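Local atomic coordinates of TETR family transcriptional repressor LFRR (Mycobacterium smegmatis, PDB entry 2V57), a protein that represses transcription of the lfrRA operon by binding directly to the promoter region of lfrR-lfrA. Residues B[37-41]-B[42-46]; B[103-106]-B[107-111]; B[127-130]-B[131-135]; B[177-181]-B[182-186]. One frame throughout, in Å; residues are numbered along the deposited sequence. Where two conformers were deposited one is given.

Interaction 1: residues B[37-41]-B[42-46]; sequences DIAAA and AGVGR
Ala-39 and Ala-42 meet where the first helix of the helix-turn-helix motif ends and the turn begins. The carbonyl of Ala-39 is the hub. Val-44 N reaches Ala-39 O over 3.1 Å in a nearly straight bond (N-H...O 169°), arriving above the carbonyl plane, while Ala-42 N makes a weak bond to the same oxygen. A second bond runs from Gly-43 N to Ala-40 O, 3.0 Å, and this pair, Val-44 N to Ala-39 O and Gly-43 N to Ala-40 O, makes up a Schellman motif. Gly-43 suits its place because its positive phi (78°) is easily reached without a side chain, and the chain can reverse at once. The methyl carbon CB of Ala-42 lies 3.4 Å from Ala-39 O, and Ala-42 N also bonds weakly to Ile-38 O. Ala-39 CB lies 3.4 Å from Val-44 O, its bare methyl fitting closely against the returning chain. In Val-44 a chi1 of -58° sets CG2 between the backbone N and the carbonyl carbon, and this branch meets Ala-39 CB at 4.2 Å, a light apolar touch that accompanies the backbone bond. Gly-45 then serves as N-cap of the next helix. Ala-39 and Val-44 both pack on Val-49 of helix 46-52, while Ile-38 packs on Leu-27 and Ala-42 on Ala-22, joining this helix end to helix 11-27.

Interaction 2: residues B[103-106]-B[107-111]; sequences VLFV and YYEPS
Val-103 and Tyr-107 are joined by a backbone bond in the end region of helix 102-106, and Val-106 and Glu-109 by the turn that leads into the next helix. Among the direct hydrogen bonds, Tyr-107 N gives to Val-103 O at 2.9 Å, and Glu-109 N gives to Val-106 O at 3.2 Å. The second closes a type I beta turn, its donor standing well above the carbonyl plane. A water ties the N-cap residue, Tyr-108, to the helix end: it accepts from Tyr-108 N at 3.0 Å and can donate to Leu-104 O at 3.1 Å, though more acceptors surround it than it has protons to serve. Van der Waals contacts follow. Glu-109, with CG anti to its backbone N (chi1 -179°) and its chain extended, sends its carboxylate to the Phe-105 ring, where OE2 comes within 3.8 Å of CE2; ring and carboxylate planes stand 81° apart. Tyr-107 CB rests 3.2 Å from Val-103 O, and Pro-110, which needs no backbone N-H at this first-turn position, sets its CD 4.0 Å from Val-106 O. The tyrosines face the second subunit, where Tyr-107 OH bonds Glu-161 and Tyr-108 OH bonds Lys-164, both of that subunit. Within the chain, Val-106 packs on Ala-64 and Val-67 of helix 56-77, Tyr-107 on Gln-157 of helix 147-164, and Pro-110 on helix 116-123.

Interaction 3: residues B[127-130]-B[131-135]; sequences EAIV and EVLNR
Glu-131 N gives a hydrogen bond to Glu-127 O, 3.0 Å away, at the start of the short alpha helix 128-134, one of the helices that make up this TetR-family subunit. A salt bridge stands beside that turn: in the conformer given, Arg-135 grips Glu-131 side-on with two nitrogens, and NE lies 2.8 Å from OE1 while NH2 binds the same oxygen. The carboxylate oxygen sits close to the guanidinium plane, a good match for a group whose N-H bonds all point outward in that plane. Arg-135 reaches back along the helix, and the bend of Glu-131 at chi2 (-66°) turns its carboxylate to meet it. Along the axis run the other bonds that define the helix: Val-132 N gives to Ala-128 O, Leu-133 N to Ile-129 O, and Asn-134 N to Val-130 O at 2.8 Å. Packing takes over on the buried side. Ile-129 and Leu-133 run alongside each other, with CG1 of the isoleucine 3.9 Å from CD1 of the leucine. These branched aliphatic chains both pack on Phe-152 of helix 147-164, Ile-129 also on Val-92 and Leu-133 on Leu-89 of helix 85-97. Leu-133 also packs on Ile-185 of the second subunit. On another flank Val-130 and Asn-134 extend in the same sense, and Val-130 CG1 lies 3.7 Å from Asn-134 OD1.

Interaction 4: residues B[177-181]-B[182-186]; sequences MTSLT and SGIIT
Thr-178 and Ser-182 meet at the last turn of helix 169-182, where the serine hydroxyl folds back onto the helix. Ser-182 OG donates to Thr-178 O at 2.7 Å, and this depends on a chi1 of 62°, which places OG between the backbone N and the carbonyl carbon. Ser-182 N makes a weak bond to the same oxygen, and so the carbonyl is held by side chain and main chain alike. In Thr-178 the methyl CG2 takes the position anti to the backbone N and lies 3.3 Å from Ser-182 OG, while the threonine's own hydroxyl is bonded to Asp-174 O. Thr-181 repeats the serine's choice one residue earlier. With chi1 65°, its OG1 donates to Met-177 O at 3.0 Å, and Thr-181 N reaches that oxygen from the opposite face of its plane. Serine and threonine suit such places because a short hydroxyl can return to a carbonyl of the preceding turn. Gly-183 then leaves the helix with positive phi (72°), a value glycine adopts readily, and its N bonds Ser-179 O at 3.2 Å. The second subunit closes round the end: its Tyr-143 bonds Gly-183 O, and its Trp-147 bonds Ser-179 OG, which also bonds Ala-175 O. At Thr-178 O the serine hydroxyl thus supplements weak backbone bonds, while at Met-177 O the threonine hydroxyl adds a second donor.

Overall arrangement
The four contacts come in series along a mainly helical chain without strands. Interaction 1 belongs to the DNA-binding helix-turn-helix, whereas interactions 2, 3 and 4 lie in the remainder of the subunit. The centre of interaction 1 is 23 Å from that of interaction 2 but 39 and 43 Å from those of interactions 3 and 4, across the centre of the chain. Interactions 2, 3 and 4 all pack against helix 147-164, and interactions 3 and 4 share helix 85-97 as well, with centres 18 Å apart. All three also reach the second subunit, interaction 3 through a single leucine. The turn of the DNA-binding motif thus stands apart from the contacts that reach the second subunit.

Interaction 1: residues B[37-41]-B[42-46]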
ATOM      1  N   ASP B  37       8.099  13.344  19.921  1.00 31.19           N
ATOM      2  CA  ASP B  37       8.578  14.129  18.804  1.00 31.22           C
ATOM      3  C   ASP B  37       7.387  14.784  18.107  1.00 29.18           C
ATOM      4  O   ASP B  37       7.452  15.933  17.677  1.00 24.46           O
ATOM      5  CB  ASP B  37       9.356  13.241  17.842  1.00 37.69           C
ATOM      6  CG  ASP B  37       9.995  14.023  16.739  1.00 47.87           C
ATOM      7  OD1 ASP B  37       9.281  14.339  15.764  1.00 47.57           O
ATOM      8  OD2 ASP B  37      11.205  14.326  16.853  1.00 58.14           O
ATOM      9  N   ILE B  38       6.291  14.047  18.004  1.00 23.09           N
ATOM     10  CA  ILE B  38       5.059  14.619  17.465  1.00 30.92           C
ATOM     11  C   ILE B  38       4.546  15.741  18.369  1.00 29.27           C
ATOM     12  O   ILE B  38       4.059  16.775  17.886  1.00 26.58           O
ATOM     13  CB  ILE B  38       3.984  13.537  17.271  1.00 27.67           C
ATOM     14  CG1 ILE B  38       4.437  12.562  16.181  1.00 29.25           C
ATOM     15  CG2 ILE B  38       2.644  14.156  16.905  1.00 22.13           C
ATOM     16  CD1 ILE B  38       3.526  11.366  16.018  1.00 22.59           C
ATOM     17  N   ALA B  39       4.676  15.549  19.680  1.00 27.35           N
ATOM     18  CA  ALA B  39       4.253  16.576  20.635  1.00 30.20           C
ATOM     19  C   ALA B  39       4.979  17.891  20.350  1.00 24.95           C
ATOM     20  O   ALA B  39       4.375  18.967  20.225  1.00 26.77           O
ATOM     21  CB  ALA B  39       4.540  16.123  22.054  1.00 31.62           C
ATOM     22  N   ALA B  40       6.291  17.794  20.245  1.00 24.35           N
ATOM     23  CA  ALA B  40       7.109  18.966  20.003  1.00 25.83           C
ATOM     24  C   ALA B  40       6.668  19.694  18.720  1.00 25.11           C
ATOM     25  O   ALA B  40       6.581  20.920  18.697  1.00 25.88           O
ATOM     26  CB  ALA B  40       8.567  18.572  19.938  1.00 25.03           C
ATOM     27  N   ALA B  41       6.400  18.935  17.661  1.00 21.64           N
ATOM     28  CA  ALA B  41       5.967  19.510  16.381  1.00 22.70           C
ATOM     29  C   ALA B  41       4.575  20.167  16.488  1.00 23.82           C
ATOM     30  O   ALA B  41       4.218  21.029  15.677  1.00 24.36           O
ATOM     31  CB  ALA B  41       5.971  18.454  15.302  1.00 20.46           C
ATOM     32  N   ALA B  42       3.803  19.738  17.482  1.00 23.25           N
ATOM     33  CA  ALA B  42       2.485  20.309  17.741  1.00 25.90           C
ATOM     34  C   ALA B  42       2.550  21.481  18.704  1.00 29.73           C
ATOM     35  O   ALA B  42       1.552  22.159  18.913  1.00 31.65           O
ATOM     36  CB  ALA B  42       1.548  19.257  18.292  1.00 23.44           C
ATOM     37  N   GLY B  43       3.715  21.709  19.302  1.00 23.28           N
ATOM     38  CA  GLY B  43       3.874  22.820  20.227  1.00 31.75           C
ATOM     39  C   GLY B  43       3.293  22.532  21.602  1.00 34.36           C
ATOM     40  O   GLY B  43       2.929  23.444  22.346  1.00 37.22           O
ATOM     41  N   VAL B  44       3.201  21.254  21.944  1.00 32.90           N
ATOM     42  CA  VAL B  44       2.679  20.854  23.251  1.00 39.93           C
ATOM     43  C   VAL B  44       3.650  19.913  23.958  1.00 42.51           C
ATOM     44  O   VAL B  44       4.500  19.287  23.324  1.00 42.00           O
ATOM     45  CB  VAL B  44       1.294  20.194  23.141  1.00 41.60           C
ATOM     46  CG1 VAL B  44       0.310  21.146  22.485  1.00 41.61           C
ATOM     47  CG2 VAL B  44       1.382  18.896  22.350  1.00 37.88           C
ATOM     48  N   GLY B  45       3.528  19.823  25.278  1.00 44.30           N
ATOM     49  CA  GLY B  45       4.402  18.962  26.048  1.00 41.83           C
ATOM     50  C   GLY B  45       4.049  17.491  25.914  1.00 40.59           C
ATOM     51  O   GLY B  45       2.901  17.121  25.635  1.00 35.48           O
ATOM     52  N   ARG B  46       5.049  16.640  26.114  1.00 40.45           N
ATOM     53  CA  ARG B  46       4.838  15.202  26.103  1.00 44.55           C
ATOM     54  C   ARG B  46       3.745  14.843  27.107  1.00 43.47           C
ATOM     55  O   ARG B  46       2.899  13.981  26.857  1.00 42.43           O
ATOM     56  CB  ARG B  46       6.136  14.477  26.451  1.00 51.80           C
ATOM     57  CG  ARG B  46       6.176  13.044  25.976  1.00 61.53           C
ATOM     58  CD  ARG B  46       7.435  12.339  26.445  1.00 71.60           C
ATOM     59  NE  ARG B  46       7.468  10.948  25.997  1.00 79.27           N
ATOM     60  CZ  ARG B  46       8.175  10.513  24.958  1.00 82.56           C
ATOM     61  NH1 ARG B  46       8.925  11.354  24.255  1.00 84.65           N
ATOM     62  NH2 ARG B  46       8.143   9.230  24.628  1.00 80.18           N
TER

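Interaction 2: residues B[103-106]-B[107-111]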
ATOM      1  N   VAL B 103      -1.480   9.209   3.628  1.00 23.45           N
ATOM      2  CA  VAL B 103      -2.346   8.100   3.225  1.00 23.74           C
ATOM      3  C   VAL B 103      -1.574   6.779   3.080  1.00 25.70           C
ATOM      4  O   VAL B 103      -2.121   5.716   3.350  1.00 29.78           O
ATOM      5  CB  VAL B 103      -3.156   8.433   1.942  1.00 20.88           C
ATOM      6  CG1 VAL B 103      -4.010   7.240   1.512  1.00 21.61           C
ATOM      7  CG2 VAL B 103      -4.009   9.689   2.179  1.00 23.67           C
ATOM      8  N   LEU B 104      -0.302   6.849   2.687  1.00 21.50           N
ATOM      9  CA  LEU B 104       0.539   5.656   2.617  1.00 31.04           C
ATOM     10  C   LEU B 104       0.769   5.080   4.001  1.00 28.95           C
ATOM     11  O   LEU B 104       0.946   3.865   4.179  1.00 27.36           O
ATOM     12  CB  LEU B 104       1.900   5.991   2.005  1.00 27.41           C
ATOM     13  CG  LEU B 104       1.922   6.459   0.548  1.00 27.05           C
ATOM     14  CD1 LEU B 104       3.250   7.141   0.255  1.00 29.27           C
ATOM     15  CD2 LEU B 104       1.693   5.282  -0.399  1.00 22.08           C
ATOM     16  N   PHE B 105       0.803   5.960   4.989  1.00 23.99           N
ATOM     17  CA  PHE B 105       1.035   5.508   6.356  1.00 25.45           C
ATOM     18  C   PHE B 105      -0.228   4.834   6.902  1.00 26.85           C
ATOM     19  O   PHE B 105      -0.140   3.773   7.531  1.00 25.55           O
ATOM     20  CB  PHE B 105       1.503   6.682   7.238  1.00 23.86           C
ATOM     21  CG  PHE B 105       1.896   6.295   8.658  1.00 23.42           C
ATOM     22  CD1 PHE B 105       3.213   6.037   8.986  1.00 21.42           C
ATOM     23  CD2 PHE B 105       0.945   6.257   9.672  1.00 27.64           C
ATOM     24  CE1 PHE B 105       3.584   5.713  10.293  1.00 18.23           C
ATOM     25  CE2 PHE B 105       1.310   5.931  10.980  1.00 29.33           C
ATOM     26  CZ  PHE B 105       2.635   5.656  11.285  1.00 20.12           C
ATOM     27  N   VAL B 106      -1.405   5.411   6.642  1.00 21.33           N
ATOM     28  CA  VAL B 106      -2.619   4.903   7.289  1.00 22.69           C
ATOM     29  C   VAL B 106      -3.441   3.876   6.497  1.00 25.24           C
ATOM     30  O   VAL B 106      -4.289   3.200   7.066  1.00 23.87           O
ATOM     31  CB  VAL B 106      -3.561   6.041   7.769  1.00 25.57           C
ATOM     32  CG1 VAL B 106      -2.793   7.018   8.672  1.00 23.52           C
ATOM     33  CG2 VAL B 106      -4.205   6.762   6.577  1.00 26.67           C
ATOM     34  N   TYR B 107      -3.182   3.742   5.201  1.00 26.49           N
ATOM     35  CA  TYR B 107      -4.011   2.877   4.354  1.00 22.69           C
ATOM     36  C   TYR B 107      -4.216   1.453   4.887  1.00 20.15           C
ATOM     37  O   TYR B 107      -5.348   0.992   4.999  1.00 21.00           O
ATOM     38  CB  TYR B 107      -3.465   2.830   2.923  1.00 22.14           C
ATOM     39  CG  TYR B 107      -4.345   2.025   1.986  1.00 30.52           C
ATOM     40  CD1 TYR B 107      -5.551   2.542   1.509  1.00 29.75           C
ATOM     41  CD2 TYR B 107      -3.975   0.755   1.584  1.00 31.41           C
ATOM     42  CE1 TYR B 107      -6.365   1.803   0.666  1.00 32.51           C
ATOM     43  CE2 TYR B 107      -4.778   0.012   0.728  1.00 36.03           C
ATOM     44  CZ  TYR B 107      -5.971   0.540   0.272  1.00 36.33           C
ATOM     45  OH  TYR B 107      -6.769  -0.207  -0.582  1.00 38.15           O
ATOM     46  N   TYR B 108      -3.127   0.782   5.241  1.00 21.41           N
ATOM     47  CA  TYR B 108      -3.161  -0.644   5.603  1.00 23.92           C
ATOM     48  C   TYR B 108      -3.136  -0.818   7.128  1.00 22.59           C
ATOM     49  O   TYR B 108      -2.984  -1.925   7.639  1.00 21.47           O
ATOM     50  CB  TYR B 108      -1.966  -1.372   4.947  1.00 22.44           C
ATOM     51  CG  TYR B 108      -2.123  -2.875   4.833  1.00 24.00           C
ATOM     52  CD1 TYR B 108      -3.160  -3.437   4.084  1.00 28.42           C
ATOM     53  CD2 TYR B 108      -1.225  -3.742   5.476  1.00 31.56           C
ATOM     54  CE1 TYR B 108      -3.318  -4.828   3.994  1.00 28.39           C
ATOM     55  CE2 TYR B 108      -1.366  -5.133   5.384  1.00 31.61           C
ATOM     56  CZ  TYR B 108      -2.416  -5.669   4.640  1.00 30.07           C
ATOM     57  OH  TYR B 108      -2.570  -7.041   4.553  1.00 27.64           O
ATOM     58  N   GLU B 109      -3.287   0.294   7.844  1.00 22.62           N
ATOM     59  CA  GLU B 109      -3.212   0.286   9.304  1.00 23.97           C
ATOM     60  C   GLU B 109      -4.182  -0.642  10.068  1.00 25.20           C
ATOM     61  O   GLU B 109      -3.794  -1.218  11.086  1.00 26.52           O
ATOM     62  CB  GLU B 109      -3.327   1.717   9.838  1.00 28.79           C
ATOM     63  CG  GLU B 109      -3.239   1.813  11.344  1.00 34.81           C
ATOM     64  CD  GLU B 109      -2.843   3.200  11.816  1.00 47.82           C
ATOM     65  OE1 GLU B 109      -3.691   3.880  12.443  1.00 46.00           O
ATOM     66  OE2 GLU B 109      -1.684   3.604  11.551  1.00 51.22           O
ATOM     67  N   PRO B 110      -5.448  -0.772   9.614  1.00 23.49           N
ATOM     68  CA  PRO B 110      -6.292  -1.752  10.309  1.00 23.78           C
ATOM     69  C   PRO B 110      -5.671  -3.149  10.285  1.00 26.01           C
ATOM     70  O   PRO B 110      -5.730  -3.861  11.285  1.00 24.67           O
ATOM     71  CB  PRO B 110      -7.596  -1.742   9.487  1.00 25.41           C
ATOM     72  CG  PRO B 110      -7.649  -0.334   8.904  1.00 24.24           C
ATOM     73  CD  PRO B 110      -6.202  -0.026   8.582  1.00 17.24           C
ATOM     74  N   SER B 111      -5.078  -3.528   9.159  1.00 22.11           N
ATOM     75  CA  SER B 111      -4.426  -4.833   9.051  1.00 25.93           C
ATOM     76  C   SER B 111      -3.160  -4.854   9.881  1.00 24.21           C
ATOM     77  O   SER B 111      -2.945  -5.777  10.648  1.00 26.59           O
ATOM     78  CB  SER B 111      -4.111  -5.190   7.594  1.00 31.53           C
ATOM     79  OG  SER B 111      -5.293  -5.283   6.813  1.00 32.82           O
TER
HETATM   80  O   HOH W   1      -0.422   1.806   6.000  1.00 35.34           O

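Interaction 3: residues B[127-130]-B[131-135]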
ATOM      1  N   GLU B 127     -17.853   3.022  -0.525  1.00 24.73           N
ATOM      2  CA  GLU B 127     -18.486   2.684  -1.809  1.00 29.37           C
ATOM      3  C   GLU B 127     -18.676   3.876  -2.745  1.00 29.57           C
ATOM      4  O   GLU B 127     -18.957   3.685  -3.925  1.00 30.18           O
ATOM      5  CB  GLU B 127     -19.843   2.003  -1.607  1.00 28.00           C
ATOM      6  CG  GLU B 127     -19.797   0.685  -0.872  1.00 35.96           C
ATOM      7  CD  GLU B 127     -19.025  -0.396  -1.615  1.00 45.04           C
ATOM      8  OE1 GLU B 127     -18.502  -0.126  -2.717  1.00 40.44           O
ATOM      9  OE2 GLU B 127     -18.944  -1.528  -1.089  1.00 56.27           O
ATOM     10  N   ALA B 128     -18.551   5.097  -2.228  1.00 28.77           N
ATOM     11  CA  ALA B 128     -18.793   6.288  -3.045  1.00 30.07           C
ATOM     12  C   ALA B 128     -17.874   6.344  -4.274  1.00 27.29           C
ATOM     13  O   ALA B 128     -18.331   6.615  -5.375  1.00 24.89           O
ATOM     14  CB  ALA B 128     -18.667   7.572  -2.209  1.00 27.66           C
ATOM     15  N   ILE B 129     -16.584   6.094  -4.075  1.00 19.99           N
ATOM     16  CA  ILE B 129     -15.623   6.059  -5.174  1.00 23.90           C
ATOM     17  C   ILE B 129     -16.004   5.060  -6.273  1.00 25.72           C
ATOM     18  O   ILE B 129     -15.861   5.344  -7.465  1.00 31.17           O
ATOM     19  CB  ILE B 129     -14.206   5.747  -4.663  1.00 30.19           C
ATOM     20  CG1 ILE B 129     -13.204   5.776  -5.818  1.00 30.65           C
ATOM     21  CG2 ILE B 129     -14.174   4.398  -3.953  1.00 38.28           C
ATOM     22  CD1 ILE B 129     -13.331   7.011  -6.676  1.00 34.47           C
ATOM     23  N   VAL B 130     -16.491   3.897  -5.862  1.00 23.55           N
ATOM     24  CA  VAL B 130     -16.935   2.864  -6.782  1.00 27.83           C
ATOM     25  C   VAL B 130     -18.138   3.345  -7.597  1.00 36.19           C
ATOM     26  O   VAL B 130     -18.216   3.102  -8.805  1.00 29.48           O
ATOM     27  CB  VAL B 130     -17.342   1.594  -6.010  1.00 30.27           C
ATOM     28  CG1 VAL B 130     -17.922   0.541  -6.949  1.00 28.08           C
ATOM     29  CG2 VAL B 130     -16.162   1.043  -5.224  1.00 29.48           C
ATOM     30  N   GLU B 131     -19.082   4.015  -6.932  1.00 31.92           N
ATOM     31  CA  GLU B 131     -20.240   4.578  -7.630  1.00 29.49           C
ATOM     32  C   GLU B 131     -19.788   5.588  -8.655  1.00 30.17           C
ATOM     33  O   GLU B 131     -20.329   5.640  -9.765  1.00 33.16           O
ATOM     34  CB  GLU B 131     -21.224   5.244  -6.648  1.00 26.33           C
ATOM     35  CG  GLU B 131     -21.788   4.288  -5.640  1.00 25.43           C
ATOM     36  CD  GLU B 131     -22.670   3.238  -6.284  1.00 40.02           C
ATOM     37  OE1 GLU B 131     -23.379   3.565  -7.262  1.00 39.78           O
ATOM     38  OE2 GLU B 131     -22.646   2.076  -5.821  1.00 45.92           O
ATOM     39  N   VAL B 132     -18.805   6.401  -8.278  1.00 26.35           N
ATOM     40  CA  VAL B 132     -18.278   7.427  -9.168  1.00 30.15           C
ATOM     41  C   VAL B 132     -17.585   6.794 -10.383  1.00 32.49           C
ATOM     42  O   VAL B 132     -17.738   7.274 -11.505  1.00 25.33           O
ATOM     43  CB  VAL B 132     -17.281   8.365  -8.444  1.00 32.98           C
ATOM     44  CG1 VAL B 132     -16.566   9.270  -9.457  1.00 32.83           C
ATOM     45  CG2 VAL B 132     -18.001   9.200  -7.379  1.00 29.42           C
ATOM     46  N   LEU B 133     -16.840   5.714 -10.154  1.00 29.28           N
ATOM     47  CA  LEU B 133     -16.141   5.018 -11.240  1.00 29.11           C
ATOM     48  C   LEU B 133     -17.101   4.292 -12.183  1.00 32.22           C
ATOM     49  O   LEU B 133     -16.983   4.372 -13.412  1.00 30.47           O
ATOM     50  CB  LEU B 133     -15.129   4.028 -10.672  1.00 21.46           C
ATOM     51  CG  LEU B 133     -13.877   4.688 -10.107  1.00 26.08           C
ATOM     52  CD1 LEU B 133     -13.159   3.756  -9.138  1.00 27.97           C
ATOM     53  CD2 LEU B 133     -12.953   5.161 -11.236  1.00 31.54           C
ATOM     54  N   ASN B 134     -18.053   3.581 -11.596  1.00 34.77           N
ATOM     55  CA  ASN B 134     -19.017   2.819 -12.368  1.00 44.78           C
ATOM     56  C   ASN B 134     -19.923   3.726 -13.168  1.00 46.06           C
ATOM     57  O   ASN B 134     -20.346   3.389 -14.273  1.00 46.81           O
ATOM     58  CB  ASN B 134     -19.853   1.930 -11.458  1.00 50.10           C
ATOM     59  CG  ASN B 134     -19.060   0.773 -10.890  1.00 61.89           C
ATOM     60  OD1 ASN B 134     -17.857   0.883 -10.644  1.00 65.89           O
ATOM     61  ND2 ASN B 134     -19.730  -0.350 -10.679  1.00 68.44           N
ATOM     62  N   ARG B 135     -20.217   4.891 -12.618  1.00 46.82           N
ATOM     63  CA  ARG B 135     -21.119   5.773 -13.324  0.66 49.09           C
ATOM     64  C   ARG B 135     -20.356   6.674 -14.309  1.00 53.31           C
ATOM     65  O   ARG B 135     -20.940   7.513 -14.987  1.00 61.90           O
ATOM     66  CB  ARG B 135     -22.038   6.496 -12.328  0.66 42.65           C
ATOM     67  CG  ARG B 135     -22.896   5.481 -11.543  0.66 37.28           C
ATOM     68  CD  ARG B 135     -23.573   6.053 -10.293  0.66 36.12           C
ATOM     69  NE  ARG B 135     -24.196   4.986  -9.515  0.66 31.45           N
ATOM     70  CZ  ARG B 135     -25.469   4.613  -9.620  0.66 36.40           C
ATOM     71  NH1 ARG B 135     -26.297   5.239 -10.458  0.66 37.24           N
ATOM     72  NH2 ARG B 135     -25.926   3.623  -8.867  0.66 37.55           N
TER

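Interaction 4: residues B[177-181]-B[182-186]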
ATOM      1  N   MET B 177      -5.450   9.354 -14.177  1.00 21.47           N
ATOM      2  CA  MET B 177      -6.638   9.337 -15.044  1.00 25.42           C
ATOM      3  C   MET B 177      -6.448   8.393 -16.239  1.00 25.12           C
ATOM      4  O   MET B 177      -7.334   7.596 -16.561  1.00 22.72           O
ATOM      5  CB  MET B 177      -7.005  10.747 -15.528  1.00 26.22           C
ATOM      6  CG  MET B 177      -7.621  11.631 -14.473  1.00 26.37           C
ATOM      7  SD  MET B 177      -9.229  11.028 -13.907  1.00 26.81           S
ATOM      8  CE  MET B 177     -10.251  11.250 -15.374  1.00 24.86           C
ATOM      9  N   THR B 178      -5.287   8.472 -16.883  1.00 26.54           N
ATOM     10  CA  THR B 178      -5.000   7.622 -18.043  1.00 23.89           C
ATOM     11  C   THR B 178      -4.921   6.140 -17.660  1.00 26.61           C
ATOM     12  O   THR B 178      -5.452   5.281 -18.358  1.00 21.82           O
ATOM     13  CB  THR B 178      -3.732   8.089 -18.787  1.00 29.08           C
ATOM     14  OG1 THR B 178      -3.874   9.471 -19.131  1.00 30.77           O
ATOM     15  CG2 THR B 178      -3.518   7.289 -20.057  1.00 31.76           C
ATOM     16  N   SER B 179      -4.287   5.845 -16.528  1.00 24.29           N
ATOM     17  CA  SER B 179      -4.221   4.478 -16.028  1.00 24.44           C
ATOM     18  C   SER B 179      -5.610   3.892 -15.714  1.00 22.35           C
ATOM     19  O   SER B 179      -5.869   2.721 -15.997  1.00 25.45           O
ATOM     20  CB  SER B 179      -3.337   4.423 -14.781  1.00 20.02           C
ATOM     21  OG  SER B 179      -2.007   4.744 -15.116  1.00 27.94           O
ATOM     22  N   LEU B 180      -6.491   4.693 -15.114  1.00 24.13           N
ATOM     23  CA  LEU B 180      -7.837   4.226 -14.807  1.00 18.86           C
ATOM     24  C   LEU B 180      -8.616   3.872 -16.083  1.00 23.94           C
ATOM     25  O   LEU B 180      -9.326   2.862 -16.142  1.00 25.84           O
ATOM     26  CB  LEU B 180      -8.617   5.290 -14.002  1.00 20.04           C
ATOM     27  CG  LEU B 180      -8.192   5.463 -12.534  1.00 21.96           C
ATOM     28  CD1 LEU B 180      -8.693   6.794 -11.944  1.00 22.23           C
ATOM     29  CD2 LEU B 180      -8.647   4.267 -11.673  1.00 21.48           C
ATOM     30  N   THR B 181      -8.461   4.703 -17.107  1.00 20.13           N
ATOM     31  CA  THR B 181      -9.331   4.626 -18.277  1.00 20.90           C
ATOM     32  C   THR B 181      -8.721   3.903 -19.480  1.00 24.95           C
ATOM     33  O   THR B 181      -9.409   3.707 -20.488  1.00 25.48           O
ATOM     34  CB  THR B 181      -9.753   6.047 -18.740  1.00 31.34           C
ATOM     35  OG1 THR B 181      -8.601   6.767 -19.185  1.00 31.95           O
ATOM     36  CG2 THR B 181     -10.401   6.824 -17.589  1.00 28.68           C
ATOM     37  N   SER B 182      -7.441   3.530 -19.399  1.00 20.74           N
ATOM     38  CA  SER B 182      -6.809   2.878 -20.558  1.00 26.56           C
ATOM     39  C   SER B 182      -5.643   1.942 -20.271  1.00 26.70           C
ATOM     40  O   SER B 182      -5.167   1.276 -21.181  1.00 27.97           O
ATOM     41  CB  SER B 182      -6.357   3.920 -21.582  1.00 33.46           C
ATOM     42  OG  SER B 182      -5.388   4.774 -21.013  1.00 39.92           O
ATOM     43  N   GLY B 183      -5.178   1.887 -19.029  1.00 21.89           N
ATOM     44  CA  GLY B 183      -4.086   0.986 -18.690  1.00 32.04           C
ATOM     45  C   GLY B 183      -2.760   1.474 -19.254  1.00 35.73           C
ATOM     46  O   GLY B 183      -2.636   2.658 -19.572  1.00 35.69           O
ATOM     47  N   ILE B 184      -1.783   0.574 -19.400  1.00 32.65           N
ATOM     48  CA  ILE B 184      -0.412   0.978 -19.759  1.00 27.68           C
ATOM     49  C   ILE B 184       0.264   0.205 -20.896  1.00 25.96           C
ATOM     50  O   ILE B 184       1.264   0.662 -21.427  1.00 30.25           O
ATOM     51  CB  ILE B 184       0.539   0.928 -18.534  1.00 30.35           C
ATOM     52  CG1 ILE B 184       0.515  -0.467 -17.892  1.00 30.61           C
ATOM     53  CG2 ILE B 184       0.146   1.968 -17.514  1.00 31.31           C
ATOM     54  CD1 ILE B 184       1.721  -0.768 -16.993  1.00 30.73           C
ATOM     55  N   ILE B 185      -0.237  -0.971 -21.250  1.00 23.84           N
ATOM     56  CA  ILE B 185       0.396  -1.735 -22.319  1.00 25.91           C
ATOM     57  C   ILE B 185      -0.633  -2.160 -23.337  1.00 27.43           C
ATOM     58  O   ILE B 185      -1.841  -2.050 -23.102  1.00 26.61           O
ATOM     59  CB  ILE B 185       1.095  -3.021 -21.802  1.00 25.61           C
ATOM     60  CG1 ILE B 185       0.113  -3.874 -20.981  1.00 29.19           C
ATOM     61  CG2 ILE B 185       2.329  -2.672 -20.979  1.00 29.48           C
ATOM     62  CD1 ILE B 185       0.544  -5.331 -20.803  1.00 30.77           C
ATOM     63  N   THR B 186      -0.145  -2.669 -24.456  1.00 25.52           N
ATOM     64  CA  THR B 186      -0.997  -3.269 -25.471  1.00 33.39           C
ATOM     65  C   THR B 186      -0.464  -4.651 -25.870  1.00 36.99           C
ATOM     66  O   THR B 186       0.703  -4.793 -26.224  1.00 44.03           O
ATOM     67  CB  THR B 186      -1.085  -2.341 -26.694  1.00 40.50           C
ATOM     68  OG1 THR B 186      -1.614  -1.072 -26.277  1.00 38.39           O
ATOM     69  CG2 THR B 186      -1.979  -2.941 -27.773  1.00 39.45           C
TER